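Local coordinates for adhesion G-protein coupled receptor G6 (Danio rerio, PDB 6V55), which is a calcium-binding adhesion G-protein coupled receptor that probably relays extracellular signals in myelination through its large multidomain ectodomain, at residues G678-F683 / L691-Y696; T582-V587 / V732-N737; D526-G531 / V562-N567. One frame throughout, in Å; residues are numbered along the deposited sequence.

Contact 1: residues G678-F683 / L691-Y696; sequences GRTGLF and LTLNSY
A single water ties T680 to L693: it donates to L693 O at 2.9 Å and lies 3.0 Å from T680 OG1. The bridge spans the long irregular connection of a beta hairpin in the GAIN domain, between antiparallel strands 671-677 and 697-701. On the outgoing side the chain folds into a type I beta turn from T680 to F683, closed by F683 N donating to T680 O. T680 CB rests 3.8 Å from L693 CD2 as the two side chains pass in opposite directions. With OG1 between the backbone N and the carbonyl carbon (chi1 80°), T680 CG2 falls beside the backbone N and reaches S695 O at 3.3 Å. L693 turns its CG away from its backbone N (chi1 170°), which sends CD2 toward T680 and, more loosely, F683 CB. The backbone of N694 hydrogen-bonds to a separate bound peptide chain, probably the Stachel (tethered agonist) segment left by GAIN autoproteolysis. S695 holds itself in place, S695 OG donating to a lone pair of Y696 O at 2.8 Å. Near the strands the Y696 ring also touches F676, L721 and I718. Putting an alanine at Y696 would probably open a gap beside G678 and leave F676 without its aromatic neighbour. At the ring edge, Y696 CE1 stands 3.3 Å from G678 O, near the ring plane.

Contact 2: residues T582-V587 / V732-N737; sequences TALKAV and VFWDFN
L584 and K585, successive residues of helix 573-593, meet W734 of strand 730-735 and F736 just after it, in the GPS motif, mainly through apolar and aromatic surfaces. L584 splits its contact: CD1 sits over one face of the W734 indole, displaced toward the rim and 4.1 Å from W734 NE1, whereas CB approaches the F736 ring at its edge, 3.9 Å from CZ. W734 and F736 also meet each other, W734 CD1 standing 3.7 Å above the centre of the F736 ring. The aliphatic part of K585, extended beyond CG, runs past F736 obliquely, with CG 3.9 Å from F736 CE1 and CE equally near CD1.

The polar link across the contact is a water that accepts from K585 NZ at 3.1 Å and lies within bonding distance of F736 O. Within 732-737, D735 OD1 caps the following turn, accepting from N737 N (161° at the hydrogen) from above the carboxylate plane.

Helix 534-550 packs on T582 and A583, and strand 671-677 meets L584 and V587; strand 730-735 pairs with strand 744-746 and, antiparallel through V732 and F733, with the separate peptide chain that is probably the Stachel segment.

Contact 3: residues D526-G531 / V562-N567; sequences DISNNG and VTIISN
This is a small, close helix-end to helix contact: S528 and N529, at the C-terminal end region of helix 517-527, lie against I564 and N567 of helix 555-568 in the helical part of the GAIN domain. A type I beta turn from I527 to N530, closed by N530 N donating to I527 O at 3.1 Å, carries the chain round at this point. The closest CA atoms are those of S528 and N567, and the two side chains touch CB to CB at 3.6 Å. S528 O also reaches N567 CB, 3.3 Å away. N567 CG stands beside its own backbone N (chi1 -74°), a setting that brings the amide to the turn and up to N529. The two amides are turned 53° apart, with N567 ND2 3.4 Å from N529 OD1 and 3.5 Å from N529 N; that last pair sets two donors side by side. The same segment also meets the CUB domain: D526 OD1 accepts from V101 N, and V101 helps form a calcium site whose ion is about 12 Å from the N529 side chain. On the buried side of the contact, S528 OG donates to L524 O, one turn back, and the same OG lies 4.1 Å from I564 CG2.

All three contacts belong to the GAIN domain and each has a buried side: F683 and S695 in contact 1, L584 and W734 in contact 2, S528 and I564 in contact 3. Contacts 2 and 3 also have an exposed one, at K585 and N529. Contacts 1 and 2 touch directly: F683 O meets W734 CZ3 at 3.4 Å, and L682 and F683 press on L584. Contacts 2 and 3 meet through consecutive helices 555-568 and 573-593, I565 against V587 and A583. Contact 2 is aromatic and apolar; contact 1 mixes methyl groups and a ring with a water bridge; contact 3 is the most polar, beside the CUB domain. Contacts 1 and 2 both border the probable Stachel peptide.

Contact 1: residues G678-F683 / L691-Y696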
# COMPACT_ATOMS: atom_id res chain seq x y z
N GLY A 678 -35.65 -0.11 -13.05
CA GLY A 678 -35.77 0.34 -11.68
C GLY A 678 -35.51 1.81 -11.48
O GLY A 678 -36.01 2.40 -10.52
N ARG A 679 -34.74 2.43 -12.38
CA ARG A 679 -34.38 3.84 -12.29
C ARG A 679 -34.91 4.57 -13.52
O ARG A 679 -35.09 3.97 -14.59
CB ARG A 679 -32.87 3.99 -12.14
CG ARG A 679 -32.38 3.47 -10.79
CD ARG A 679 -31.10 4.15 -10.35
NE ARG A 679 -31.29 5.59 -10.25
CZ ARG A 679 -31.60 6.23 -9.13
NH1 ARG A 679 -31.73 5.55 -7.99
NH2 ARG A 679 -31.76 7.55 -9.14
N THR A 680 -35.19 5.86 -13.36
CA THR A 680 -35.94 6.58 -14.39
C THR A 680 -35.13 7.62 -15.14
O THR A 680 -35.70 8.39 -15.91
CB THR A 680 -37.17 7.27 -13.78
OG1 THR A 680 -36.77 8.49 -13.14
CG2 THR A 680 -37.88 6.36 -12.77
N GLY A 681 -33.81 7.64 -14.97
CA GLY A 681 -33.02 8.73 -15.53
C GLY A 681 -32.76 8.64 -17.02
O GLY A 681 -32.16 9.57 -17.58
N LEU A 682 -33.15 7.55 -17.67
CA LEU A 682 -33.03 7.43 -19.11
C LEU A 682 -34.27 7.94 -19.84
O LEU A 682 -34.29 7.93 -21.08
CB LEU A 682 -32.75 5.96 -19.50
CG LEU A 682 -31.50 5.22 -18.97
CD1 LEU A 682 -31.63 3.72 -19.21
CD2 LEU A 682 -30.22 5.73 -19.62
N PHE A 683 -35.30 8.38 -19.12
CA PHE A 683 -36.58 8.74 -19.72
C PHE A 683 -36.95 10.19 -19.43
O PHE A 683 -38.12 10.52 -19.18
CB PHE A 683 -37.69 7.80 -19.23
CG PHE A 683 -37.43 6.35 -19.52
CD1 PHE A 683 -36.83 5.54 -18.56
CD2 PHE A 683 -37.80 5.78 -20.74
CE1 PHE A 683 -36.59 4.20 -18.81
CE2 PHE A 683 -37.57 4.44 -20.99
CZ PHE A 683 -36.96 3.64 -20.02
N LEU A 691 -45.16 17.84 -15.57
CA LEU A 691 -45.55 16.55 -15.03
C LEU A 691 -44.27 15.77 -14.73
O LEU A 691 -43.39 15.68 -15.59
CB LEU A 691 -46.42 15.78 -16.03
CG LEU A 691 -47.93 16.05 -16.26
CD1 LEU A 691 -48.51 15.20 -17.42
CD2 LEU A 691 -48.77 15.85 -15.00
N THR A 692 -44.15 15.24 -13.52
CA THR A 692 -43.00 14.41 -13.17
C THR A 692 -43.37 12.94 -13.33
O THR A 692 -44.52 12.56 -13.11
CB THR A 692 -42.49 14.69 -11.74
OG1 THR A 692 -43.34 14.05 -10.77
CG2 THR A 692 -42.41 16.20 -11.45
N LEU A 693 -42.41 12.13 -13.77
CA LEU A 693 -42.64 10.69 -13.93
C LEU A 693 -42.51 10.03 -12.56
O LEU A 693 -41.40 9.90 -12.03
CB LEU A 693 -41.67 10.08 -14.94
CG LEU A 693 -41.61 8.55 -15.06
CD1 LEU A 693 -42.81 7.96 -15.80
CD2 LEU A 693 -40.31 8.10 -15.70
N ASN A 694 -43.63 9.61 -11.99
CA ASN A 694 -43.63 8.95 -10.69
C ASN A 694 -44.00 7.48 -10.88
O ASN A 694 -45.06 7.01 -10.45
CB ASN A 694 -44.56 9.70 -9.73
CG ASN A 694 -44.46 9.19 -8.29
OD1 ASN A 694 -45.27 8.39 -7.84
ND2 ASN A 694 -43.42 9.63 -7.59
N SER A 695 -43.09 6.75 -11.51
CA SER A 695 -43.33 5.36 -11.85
C SER A 695 -42.01 4.66 -12.14
O SER A 695 -41.00 5.29 -12.44
CB SER A 695 -44.23 5.24 -13.08
OG SER A 695 -44.72 3.93 -13.18
N TYR A 696 -42.05 3.33 -12.09
CA TYR A 696 -41.04 2.58 -12.81
C TYR A 696 -41.41 2.57 -14.29
O TYR A 696 -42.54 2.89 -14.66
CB TYR A 696 -40.94 1.16 -12.26
CG TYR A 696 -40.52 1.15 -10.82
CD1 TYR A 696 -39.18 1.30 -10.48
CD2 TYR A 696 -41.45 1.03 -9.79
CE1 TYR A 696 -38.77 1.31 -9.15
CE2 TYR A 696 -41.05 1.04 -8.45
CZ TYR A 696 -39.71 1.18 -8.15
OH TYR A 696 -39.28 1.20 -6.84
O HOH W 1 -38.56 10.39 -11.59

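Contact 2: residues T582-V587 / V732-N737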
# COMPACT_ATOMS: atom_id res chain seq x y z
N THR A 582 -29.41 6.46 -27.08
CA THR A 582 -28.57 5.37 -27.57
C THR A 582 -28.63 4.17 -26.63
O THR A 582 -28.76 3.02 -27.09
CB THR A 582 -27.15 5.89 -27.75
OG1 THR A 582 -27.13 6.93 -28.74
CG2 THR A 582 -26.21 4.80 -28.16
N ALA A 583 -28.60 4.43 -25.31
CA ALA A 583 -28.68 3.38 -24.29
C ALA A 583 -30.00 2.63 -24.37
O ALA A 583 -30.01 1.40 -24.31
CB ALA A 583 -28.52 3.98 -22.89
N LEU A 584 -31.10 3.37 -24.53
CA LEU A 584 -32.41 2.75 -24.65
C LEU A 584 -32.52 1.94 -25.93
O LEU A 584 -33.01 0.81 -25.90
CB LEU A 584 -33.50 3.81 -24.63
CG LEU A 584 -33.83 4.28 -23.22
CD1 LEU A 584 -34.90 5.38 -23.31
CD2 LEU A 584 -34.24 3.11 -22.31
N LYS A 585 -31.99 2.48 -27.04
CA LYS A 585 -32.08 1.78 -28.31
C LYS A 585 -31.14 0.57 -28.36
O LYS A 585 -31.49 -0.44 -28.97
CB LYS A 585 -31.82 2.75 -29.47
CG LYS A 585 -33.00 3.66 -29.82
CD LYS A 585 -32.58 4.80 -30.73
CE LYS A 585 -33.74 5.33 -31.57
NZ LYS A 585 -33.30 6.26 -32.65
N ALA A 586 -30.00 0.63 -27.64
CA ALA A 586 -29.08 -0.52 -27.60
C ALA A 586 -29.59 -1.67 -26.74
O ALA A 586 -29.34 -2.84 -27.08
CB ALA A 586 -27.71 -0.11 -27.07
N VAL A 587 -30.25 -1.36 -25.62
CA VAL A 587 -30.92 -2.39 -24.82
C VAL A 587 -32.06 -3.04 -25.61
O VAL A 587 -32.26 -4.26 -25.55
CB VAL A 587 -31.40 -1.77 -23.50
CG1 VAL A 587 -32.35 -2.65 -22.74
CG2 VAL A 587 -30.24 -1.56 -22.64
N VAL A 732 -48.64 6.89 -20.06
CA VAL A 732 -47.86 7.31 -21.22
C VAL A 732 -47.03 6.15 -21.75
O VAL A 732 -46.80 5.16 -21.05
CB VAL A 732 -46.98 8.53 -20.90
CG1 VAL A 732 -47.82 9.80 -20.96
CG2 VAL A 732 -46.34 8.38 -19.52
N PHE A 733 -46.62 6.25 -23.02
CA PHE A 733 -45.61 5.38 -23.60
C PHE A 733 -44.47 6.21 -24.20
O PHE A 733 -44.67 7.35 -24.64
CB PHE A 733 -46.17 4.39 -24.66
CG PHE A 733 -46.43 5.00 -26.01
CD1 PHE A 733 -47.59 5.73 -26.23
CD2 PHE A 733 -45.53 4.82 -27.07
CE1 PHE A 733 -47.84 6.30 -27.47
CE2 PHE A 733 -45.77 5.40 -28.31
CZ PHE A 733 -46.94 6.14 -28.51
N TRP A 734 -43.28 5.61 -24.26
CA TRP A 734 -42.09 6.32 -24.74
C TRP A 734 -42.06 6.31 -26.27
O TRP A 734 -41.80 5.27 -26.88
CB TRP A 734 -40.80 5.71 -24.20
CG TRP A 734 -39.61 6.60 -24.49
CD1 TRP A 734 -38.66 6.45 -25.48
CD2 TRP A 734 -39.27 7.82 -23.80
NE1 TRP A 734 -37.75 7.49 -25.43
CE2 TRP A 734 -38.10 8.34 -24.42
CE3 TRP A 734 -39.83 8.52 -22.72
CZ2 TRP A 734 -37.50 9.51 -23.99
CZ3 TRP A 734 -39.22 9.68 -22.30
CH2 TRP A 734 -38.07 10.17 -22.93
N ASP A 735 -42.29 7.47 -26.88
CA ASP A 735 -42.33 7.63 -28.34
C ASP A 735 -40.97 8.14 -28.80
O ASP A 735 -40.63 9.30 -28.56
CB ASP A 735 -43.45 8.59 -28.74
CG ASP A 735 -43.76 8.61 -30.25
OD1 ASP A 735 -42.99 8.07 -31.09
OD2 ASP A 735 -44.82 9.17 -30.58
N PHE A 736 -40.23 7.29 -29.53
CA PHE A 736 -38.91 7.64 -30.03
C PHE A 736 -38.92 8.66 -31.17
O PHE A 736 -37.85 9.18 -31.52
CB PHE A 736 -38.18 6.40 -30.51
CG PHE A 736 -37.49 5.65 -29.41
CD1 PHE A 736 -36.37 6.19 -28.80
CD2 PHE A 736 -37.99 4.43 -28.97
CE1 PHE A 736 -35.75 5.52 -27.78
CE2 PHE A 736 -37.37 3.74 -27.95
CZ PHE A 736 -36.25 4.28 -27.35
N ASN A 737 -40.08 8.95 -31.75
CA ASN A 737 -40.18 9.88 -32.87
C ASN A 737 -40.36 11.33 -32.42
O ASN A 737 -40.15 12.24 -33.24
CB ASN A 737 -41.34 9.48 -33.78
CG ASN A 737 -41.00 8.29 -34.64
OD1 ASN A 737 -39.93 8.24 -35.23
ND2 ASN A 737 -41.90 7.31 -34.69
O HOH W 2 -35.50 8.42 -33.10

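Contact 3: residues D526-G531 / V562-N567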
# COMPACT_ATOMS: atom_id res chain seq x y z
N ASP A 526 -16.37 -2.42 -16.26
CA ASP A 526 -15.56 -2.05 -15.11
C ASP A 526 -15.59 -0.54 -14.85
O ASP A 526 -15.83 -0.13 -13.70
CB ASP A 526 -14.12 -2.54 -15.31
CG ASP A 526 -13.54 -3.20 -14.06
OD1 ASP A 526 -13.08 -4.36 -14.18
OD2 ASP A 526 -13.54 -2.57 -12.97
N ILE A 527 -15.36 0.29 -15.89
CA ILE A 527 -15.22 1.75 -15.74
C ILE A 527 -16.51 2.40 -15.25
O ILE A 527 -16.47 3.43 -14.57
CB ILE A 527 -14.85 2.46 -17.05
CG1 ILE A 527 -13.86 1.70 -17.90
CG2 ILE A 527 -14.21 3.79 -16.76
CD1 ILE A 527 -13.98 2.20 -19.34
N SER A 528 -17.65 1.81 -15.60
CA SER A 528 -18.96 2.40 -15.36
C SER A 528 -19.42 2.32 -13.92
O SER A 528 -20.39 3.00 -13.56
CB SER A 528 -19.96 1.71 -16.28
OG SER A 528 -19.37 1.42 -17.52
N ASN A 529 -18.77 1.51 -13.07
CA ASN A 529 -19.04 1.58 -11.64
C ASN A 529 -18.47 2.85 -11.02
O ASN A 529 -19.00 3.34 -10.00
CB ASN A 529 -18.47 0.35 -10.96
CG ASN A 529 -19.49 -0.74 -10.80
OD1 ASN A 529 -19.31 -1.87 -11.29
ND2 ASN A 529 -20.59 -0.43 -10.12
N ASN A 530 -17.40 3.39 -11.61
CA ASN A 530 -16.68 4.55 -11.12
C ASN A 530 -17.44 5.84 -11.44
O ASN A 530 -18.36 5.87 -12.26
CB ASN A 530 -15.28 4.65 -11.73
CG ASN A 530 -14.54 3.32 -11.77
OD1 ASN A 530 -14.90 2.35 -11.09
ND2 ASN A 530 -13.46 3.28 -12.56
N GLY A 531 -17.01 6.91 -10.77
CA GLY A 531 -17.55 8.23 -11.06
C GLY A 531 -17.05 8.68 -12.41
O GLY A 531 -15.88 9.06 -12.55
N VAL A 562 -25.95 -5.47 -20.03
CA VAL A 562 -27.05 -4.98 -19.19
C VAL A 562 -26.49 -4.28 -17.95
O VAL A 562 -27.10 -3.33 -17.42
CB VAL A 562 -28.04 -6.14 -18.92
CG1 VAL A 562 -28.83 -6.04 -17.62
CG2 VAL A 562 -29.04 -6.21 -20.07
N THR A 563 -25.25 -4.61 -17.57
CA THR A 563 -24.73 -3.92 -16.42
C THR A 563 -23.89 -2.72 -16.77
O THR A 563 -23.59 -1.93 -15.86
CB THR A 563 -23.97 -4.90 -15.54
OG1 THR A 563 -22.80 -5.37 -16.21
CG2 THR A 563 -24.86 -6.09 -15.24
N ILE A 564 -23.47 -2.56 -18.03
CA ILE A 564 -23.04 -1.24 -18.48
C ILE A 564 -24.20 -0.26 -18.35
O ILE A 564 -24.07 0.76 -17.67
CB ILE A 564 -22.49 -1.28 -19.92
CG1 ILE A 564 -21.30 -2.23 -19.91
CG2 ILE A 564 -22.03 0.07 -20.33
CD1 ILE A 564 -20.79 -2.70 -21.26
N ILE A 565 -25.38 -0.66 -18.84
CA ILE A 565 -26.56 0.21 -18.85
C ILE A 565 -27.13 0.41 -17.44
O ILE A 565 -27.60 1.50 -17.10
CB ILE A 565 -27.60 -0.36 -19.83
CG1 ILE A 565 -26.95 -0.66 -21.19
CG2 ILE A 565 -28.75 0.61 -20.03
CD1 ILE A 565 -26.49 0.55 -22.00
N SER A 566 -27.06 -0.62 -16.58
CA SER A 566 -27.46 -0.48 -15.18
C SER A 566 -26.57 0.49 -14.42
O SER A 566 -27.06 1.25 -13.58
CB SER A 566 -27.43 -1.83 -14.49
OG SER A 566 -27.84 -1.73 -13.13
N ASN A 567 -25.26 0.47 -14.71
CA ASN A 567 -24.35 1.40 -14.07
C ASN A 567 -24.52 2.82 -14.59
O ASN A 567 -24.30 3.78 -13.84
CB ASN A 567 -22.92 0.98 -14.31
CG ASN A 567 -22.50 -0.21 -13.53
OD1 ASN A 567 -23.26 -0.72 -12.70
ND2 ASN A 567 -21.31 -0.72 -13.83